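Local coordinates for protein putative nucleoside-diphosphate-sugar epimerase (Staphylococcus aureus subsp. aureus, PDB 3E48) that probably binds NAD(P)H on a Rossmann-type fold and may act as a nucleoside-diphosphate-sugar epimerase, although its function is not established, at residues H15-A20 against D26-G31; I102-Y107 against R179-I184. All coordinates share one frame; numbering follows the deposited sequence.

Interaction 1 (H15-A20 against D26-G31); sequences HITNQA and DHFHIG
Ala20 sets its methyl over one face of the Phe28 ring in a CH-pi contact, CB lying 3.8 Å from the ring centroid and 20° off the normal. The methyl is displaced toward the rim, so Ala20 CB is nearest to Phe28 CE2 at 3.6 Å. Phe28 turns CG anti to its backbone N (chi1 -156°), which carries the ring away from its own strand and up to the helix. Thr17, one turn before Ala20, adds a looser, oblique approach of OG1 to Phe28 CE1 at 4.5 Å. This hydroxyl is hydrogen-bonded to Gly13 O in the first turn of helix 11-22; by sequence Gly13 is the third glycine of the GxxGxxG motif typical of dinucleotide-binding Rossmann folds, and the helix joins strands 3-6 and 28-32 in a beta-alpha-beta unit. Helix 15-20 runs nearly antiparallel to strand 28-31, with 10.5 Å between the axes at an angle of 162°. Further along the strand, Ile30 offers its CG2 branch to Thr17 OG1 at 4.3 Å, a van der Waals approach. Leu5 of strand 3-6 touches both Thr17 and Phe28, while Val46 also packs against Phe28.

Interaction 2 (I102-Y107 against R179-I184); sequences IFIGYY and RGVIAI
Within the helical segment the shortest polar bond runs from Ala183 N to Arg179 O, 3.0 Å; with the next one, Ile184 N to Gly180 O, it holds the turn that presents Val181 and Ile184 to Ile104 and Ile102 of the strand. No hydrogen bond crosses between the segments, and the meeting is one of methyl groups. Ile104 and Val181 reach toward each other tip to tip, Ile104 CD1 standing 3.6 Å from Val181 CG2. In Ile104, CG1 lies anti to the carbonyl carbon, and the turn at chi2 (-60°) brings CD1 nearer the helix than the CB direction alone would suggest. Val181 answers with the branch that is anti to its own carbonyl carbon, while CG1 stands anti to the backbone N (chi1 173°). This is a helix laid on the mixed, mostly parallel central sheet of the Rossmann fold: helix 174-186 covers strand 100-106 on the face that also receives helix 11-22, and Leu12 of that helix touches Ile104. Phe103, pointing to the other face, packs among Tyr120, Ala124 and Leu128 of helix 118-131. One turn beyond Val181, Ile184 meets Ile102 through a looser contact, Ile184 CG2 to Ile102 CD1 at 4.3 Å. Ile102 does its touching with the terminal methyl, whereas Ile184 uses the short branch. Neighbouring strand 134-143 fills in around the pairs, Met140 against Ile104 and Val138 against Ile184. Arg179, at the start of the helical segment, forms a salt bridge from NH2 to Asp268 OD2.

Both contacts are buried, neither has a hydrogen bond across it, and both lay a helix on the same sheet. The centre of interaction 1 lies about 16 Å from the centre of the chain, that of interaction 2 about 9 Å. Interaction 1 joins consecutive elements of one beta-alpha-beta unit, whereas interaction 2 brings together a strand and a helix 72 residues apart in sequence. Their chemistry differs too: an aromatic face under a methyl, with a threonine hydroxyl beside it, against branched aliphatic chains alone. The two helices pack directly, Ile182 CD1 3.5 Å from Ile16 O and Gln19 touching Arg179 and Ile182, so helices 11-22 and 174-186 lie side by side on one face of the sheet.

Interaction 1 (H15-A20 against D26-G31)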
loop_
_atom_site.group_PDB
_atom_site.type_symbol
_atom_site.label_atom_id
_atom_site.label_comp_id
_atom_site.label_asym_id
_atom_site.label_seq_id
_atom_site.Cartn_x
_atom_site.Cartn_y
_atom_site.Cartn_z
ATOM N N HIS B 15 -15.804 -16.630 -14.434
ATOM C CA HIS B 15 -16.493 -17.344 -13.359
ATOM C C HIS B 15 -17.606 -16.475 -12.789
ATOM O O HIS B 15 -18.754 -16.910 -12.668
ATOM C CB HIS B 15 -15.515 -17.694 -12.231
ATOM C CG HIS B 15 -14.687 -18.910 -12.504
ATOM N ND1 HIS B 15 -15.165 -20.191 -12.327
ATOM C CD2 HIS B 15 -13.420 -19.040 -12.963
ATOM C CE1 HIS B 15 -14.227 -21.058 -12.665
ATOM N NE2 HIS B 15 -13.159 -20.386 -13.055
ATOM N N ILE B 16 -17.260 -15.239 -12.439
ATOM C CA ILE B 16 -18.233 -14.315 -11.867
ATOM C C ILE B 16 -19.400 -14.029 -12.805
ATOM O O ILE B 16 -20.551 -13.998 -12.372
ATOM C CB ILE B 16 -17.574 -12.978 -11.475
ATOM C CG1 ILE B 16 -16.482 -13.230 -10.425
ATOM C CG2 ILE B 16 -18.626 -12.023 -10.921
ATOM C CD1 ILE B 16 -15.689 -11.983 -10.046
ATOM N N THR B 17 -19.104 -13.824 -14.086
ATOM C CA THR B 17 -20.152 -13.533 -15.057
ATOM C C THR B 17 -21.089 -14.721 -15.264
ATOM O O THR B 17 -22.306 -14.552 -15.291
ATOM C CB THR B 17 -19.569 -13.124 -16.422
ATOM O OG1 THR B 17 -18.698 -11.997 -16.259
ATOM C CG2 THR B 17 -20.698 -12.745 -17.385
ATOM N N ASN B 18 -20.536 -15.919 -15.420
ATOM C CA ASN B 18 -21.395 -17.086 -15.605
ATOM C C ASN B 18 -22.246 -17.330 -14.364
ATOM O O ASN B 18 -23.411 -17.717 -14.469
ATOM C CB ASN B 18 -20.579 -18.338 -15.937
ATOM C CG ASN B 18 -20.013 -18.306 -17.350
ATOM O OD1 ASN B 18 -20.702 -17.919 -18.297
ATOM N ND2 ASN B 18 -18.766 -18.725 -17.500
ATOM N N GLN B 19 -21.675 -17.103 -13.188
ATOM C CA GLN B 19 -22.436 -17.297 -11.963
ATOM C C GLN B 19 -23.521 -16.225 -11.844
ATOM O O GLN B 19 -24.614 -16.501 -11.358
ATOM C CB GLN B 19 -21.508 -17.284 -10.737
ATOM C CG GLN B 19 -20.707 -18.577 -10.558
ATOM C CD GLN B 19 -19.861 -18.592 -9.287
ATOM O OE1 GLN B 19 -20.234 -17.994 -8.279
ATOM N NE2 GLN B 19 -18.726 -19.296 -9.330
ATOM N N ALA B 20 -23.236 -15.009 -12.305
ATOM C CA ALA B 20 -24.229 -13.938 -12.237
ATOM C C ALA B 20 -25.392 -14.294 -13.161
ATOM O O ALA B 20 -26.553 -14.030 -12.851
ATOM C CB ALA B 20 -23.611 -12.613 -12.657
ATOM N N ASP B 26 -30.062 -9.217 -12.604
ATOM C CA ASP B 26 -30.453 -8.278 -13.645
ATOM C C ASP B 26 -29.646 -6.985 -13.580
ATOM O O ASP B 26 -28.984 -6.698 -12.579
ATOM C CB ASP B 26 -31.952 -7.971 -13.538
ATOM C CG ASP B 26 -32.531 -7.423 -14.828
ATOM O OD1 ASP B 26 -32.267 -8.015 -15.897
ATOM O OD2 ASP B 26 -33.256 -6.409 -14.775
ATOM N N HIS B 27 -29.704 -6.215 -14.662
ATOM C CA HIS B 27 -28.991 -4.941 -14.757
ATOM C C HIS B 27 -27.482 -5.179 -14.708
ATOM O O HIS B 27 -26.725 -4.320 -14.252
ATOM C CB HIS B 27 -29.393 -4.024 -13.599
ATOM C CG HIS B 27 -30.869 -3.970 -13.351
ATOM N ND1 HIS B 27 -31.770 -3.550 -14.304
ATOM C CD2 HIS B 27 -31.598 -4.271 -12.251
ATOM C CE1 HIS B 27 -32.992 -3.591 -13.801
ATOM N NE2 HIS B 27 -32.915 -4.026 -12.557
ATOM N N PHE B 28 -27.056 -6.340 -15.194
ATOM C CA PHE B 28 -25.646 -6.708 -15.186
ATOM C C PHE B 28 -24.936 -6.300 -16.472
ATOM O O PHE B 28 -25.327 -6.701 -17.573
ATOM C CB PHE B 28 -25.512 -8.216 -14.968
ATOM C CG PHE B 28 -24.199 -8.632 -14.376
ATOM C CD1 PHE B 28 -23.119 -8.954 -15.190
ATOM C CD2 PHE B 28 -24.045 -8.707 -12.997
ATOM C CE1 PHE B 28 -21.901 -9.348 -14.639
ATOM C CE2 PHE B 28 -22.833 -9.097 -12.431
ATOM C CZ PHE B 28 -21.757 -9.419 -13.258
ATOM N N HIS B 29 -23.885 -5.505 -16.317
ATOM C CA HIS B 29 -23.107 -5.024 -17.448
ATOM C C HIS B 29 -21.670 -5.476 -17.282
ATOM O O HIS B 29 -21.218 -5.726 -16.166
ATOM C CB HIS B 29 -23.108 -3.497 -17.495
ATOM C CG HIS B 29 -24.473 -2.882 -17.516
ATOM N ND1 HIS B 29 -25.346 -2.970 -16.452
ATOM C CD2 HIS B 29 -25.105 -2.149 -18.462
ATOM C CE1 HIS B 29 -26.457 -2.317 -16.743
ATOM N NE2 HIS B 29 -26.336 -1.810 -17.957
ATOM N N ILE B 30 -20.952 -5.583 -18.394
ATOM C CA ILE B 30 -19.550 -5.963 -18.331
ATOM C C ILE B 30 -18.730 -4.971 -19.142
ATOM O O ILE B 30 -19.206 -4.418 -20.137
ATOM C CB ILE B 30 -19.293 -7.395 -18.872
ATOM C CG1 ILE B 30 -19.641 -7.472 -20.360
ATOM C CG2 ILE B 30 -20.093 -8.404 -18.057
ATOM C CD1 ILE B 30 -19.340 -8.822 -20.981
ATOM N N GLY B 31 -17.500 -4.740 -18.694
ATOM C CA GLY B 31 -16.604 -3.823 -19.376
ATOM C C GLY B 31 -15.367 -4.593 -19.790
ATOM O O GLY B 31 -14.595 -5.030 -18.940
#

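Interaction 2 (I102-Y107 against R179-I184)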
loop_
_atom_site.group_PDB
_atom_site.type_symbol
_atom_site.label_atom_id
_atom_site.label_comp_id
_atom_site.label_asym_id
_atom_site.label_seq_id
_atom_site.Cartn_x
_atom_site.Cartn_y
_atom_site.Cartn_z
ATOM N N ILE B 102 -16.747 -2.402 -5.636
ATOM C CA ILE B 102 -16.354 -3.649 -4.998
ATOM C C ILE B 102 -15.012 -3.936 -5.662
ATOM O O ILE B 102 -14.952 -4.193 -6.863
ATOM C CB ILE B 102 -17.359 -4.788 -5.288
ATOM C CG1 ILE B 102 -18.727 -4.425 -4.698
ATOM C CG2 ILE B 102 -16.845 -6.102 -4.689
ATOM C CD1 ILE B 102 -19.842 -5.430 -4.992
ATOM N N PHE B 103 -13.935 -3.856 -4.886
ATOM C CA PHE B 103 -12.588 -4.059 -5.418
ATOM C C PHE B 103 -12.048 -5.438 -5.069
ATOM O O PHE B 103 -12.021 -5.819 -3.903
ATOM C CB PHE B 103 -11.649 -2.982 -4.865
ATOM C CG PHE B 103 -10.296 -2.952 -5.519
ATOM C CD1 PHE B 103 -10.021 -2.045 -6.536
ATOM C CD2 PHE B 103 -9.297 -3.827 -5.117
ATOM C CE1 PHE B 103 -8.761 -2.008 -7.147
ATOM C CE2 PHE B 103 -8.029 -3.801 -5.723
ATOM C CZ PHE B 103 -7.766 -2.888 -6.738
ATOM N N ILE B 104 -11.627 -6.184 -6.086
ATOM C CA ILE B 104 -11.090 -7.528 -5.878
ATOM C C ILE B 104 -9.562 -7.487 -5.788
ATOM O O ILE B 104 -8.878 -7.481 -6.810
ATOM C CB ILE B 104 -11.480 -8.468 -7.034
ATOM C CG1 ILE B 104 -13.000 -8.443 -7.240
ATOM C CG2 ILE B 104 -10.987 -9.883 -6.735
ATOM C CD1 ILE B 104 -13.802 -8.877 -6.038
ATOM N N GLY B 105 -9.038 -7.476 -4.566
ATOM C CA GLY B 105 -7.601 -7.422 -4.376
ATOM C C GLY B 105 -6.977 -8.732 -3.938
ATOM O O GLY B 105 -7.673 -9.649 -3.509
ATOM N N TYR B 106 -5.653 -8.811 -4.044
ATOM C CA TYR B 106 -4.901 -10.008 -3.669
ATOM C C TYR B 106 -4.425 -9.891 -2.219
ATOM O O TYR B 106 -4.083 -8.799 -1.769
ATOM C CB TYR B 106 -3.711 -10.162 -4.617
ATOM C CG TYR B 106 -2.987 -11.483 -4.523
ATOM C CD1 TYR B 106 -3.692 -12.689 -4.506
ATOM C CD2 TYR B 106 -1.593 -11.533 -4.497
ATOM C CE1 TYR B 106 -3.030 -13.912 -4.467
ATOM C CE2 TYR B 106 -0.920 -12.751 -4.462
ATOM C CZ TYR B 106 -1.646 -13.936 -4.448
ATOM O OH TYR B 106 -0.988 -15.141 -4.416
ATOM N N TYR B 107 -4.377 -11.012 -1.499
ATOM C CA TYR B 107 -3.981 -10.992 -0.091
ATOM C C TYR B 107 -2.504 -10.742 0.238
ATOM O O TYR B 107 -2.159 -10.586 1.407
ATOM C CB TYR B 107 -4.452 -12.272 0.624
ATOM C CG TYR B 107 -3.708 -13.568 0.328
ATOM C CD1 TYR B 107 -3.760 -14.625 1.238
ATOM C CD2 TYR B 107 -3.004 -13.763 -0.859
ATOM C CE1 TYR B 107 -3.132 -15.845 0.978
ATOM C CE2 TYR B 107 -2.372 -14.989 -1.130
ATOM C CZ TYR B 107 -2.441 -16.022 -0.204
ATOM O OH TYR B 107 -1.815 -17.224 -0.466
ATOM N N ARG B 179 -17.923 -17.321 -6.065
ATOM C CA ARG B 179 -19.131 -17.525 -5.263
ATOM C C ARG B 179 -19.218 -16.486 -4.148
ATOM O O ARG B 179 -20.297 -15.969 -3.848
ATOM C CB ARG B 179 -19.165 -18.938 -4.672
ATOM C CG ARG B 179 -19.274 -20.045 -5.718
ATOM C CD ARG B 179 -19.125 -21.415 -5.076
ATOM N NE ARG B 179 -20.230 -21.725 -4.172
ATOM C CZ ARG B 179 -20.215 -22.724 -3.293
ATOM N NH1 ARG B 179 -19.149 -23.509 -3.194
ATOM N NH2 ARG B 179 -21.264 -22.940 -2.517
ATOM N N GLY B 180 -18.078 -16.178 -3.537
ATOM C CA GLY B 180 -18.063 -15.186 -2.476
ATOM C C GLY B 180 -18.399 -13.804 -3.008
ATOM O O GLY B 180 -19.147 -13.052 -2.381
ATOM N N VAL B 181 -17.843 -13.460 -4.167
ATOM C CA VAL B 181 -18.098 -12.159 -4.771
ATOM C C VAL B 181 -19.577 -12.021 -5.150
ATOM O O VAL B 181 -20.186 -10.978 -4.918
ATOM C CB VAL B 181 -17.196 -11.944 -6.016
ATOM C CG1 VAL B 181 -17.585 -10.668 -6.744
ATOM C CG2 VAL B 181 -15.732 -11.865 -5.583
ATOM N N ILE B 182 -20.147 -13.082 -5.719
ATOM C CA ILE B 182 -21.557 -13.094 -6.109
ATOM C C ILE B 182 -22.441 -12.910 -4.874
ATOM O O ILE B 182 -23.419 -12.161 -4.901
ATOM C CB ILE B 182 -21.927 -14.429 -6.806
ATOM C CG1 ILE B 182 -21.299 -14.480 -8.208
ATOM C CG2 ILE B 182 -23.444 -14.600 -6.865
ATOM C CD1 ILE B 182 -21.849 -13.458 -9.190
ATOM N N ALA B 183 -22.085 -13.585 -3.786
ATOM C CA ALA B 183 -22.856 -13.479 -2.552
ATOM C C ALA B 183 -22.853 -12.038 -2.053
ATOM O O ALA B 183 -23.863 -11.543 -1.552
ATOM C CB ALA B 183 -22.280 -14.407 -1.484
ATOM N N ILE B 184 -21.714 -11.365 -2.190
ATOM C CA ILE B 184 -21.610 -9.977 -1.759
ATOM C C ILE B 184 -22.485 -9.092 -2.644
ATOM O O ILE B 184 -23.259 -8.276 -2.146
ATOM C CB ILE B 184 -20.154 -9.483 -1.825
ATOM C CG1 ILE B 184 -19.304 -10.284 -0.834
ATOM C CG2 ILE B 184 -20.088 -7.987 -1.521
ATOM C CD1 ILE B 184 -17.824 -9.967 -0.883
#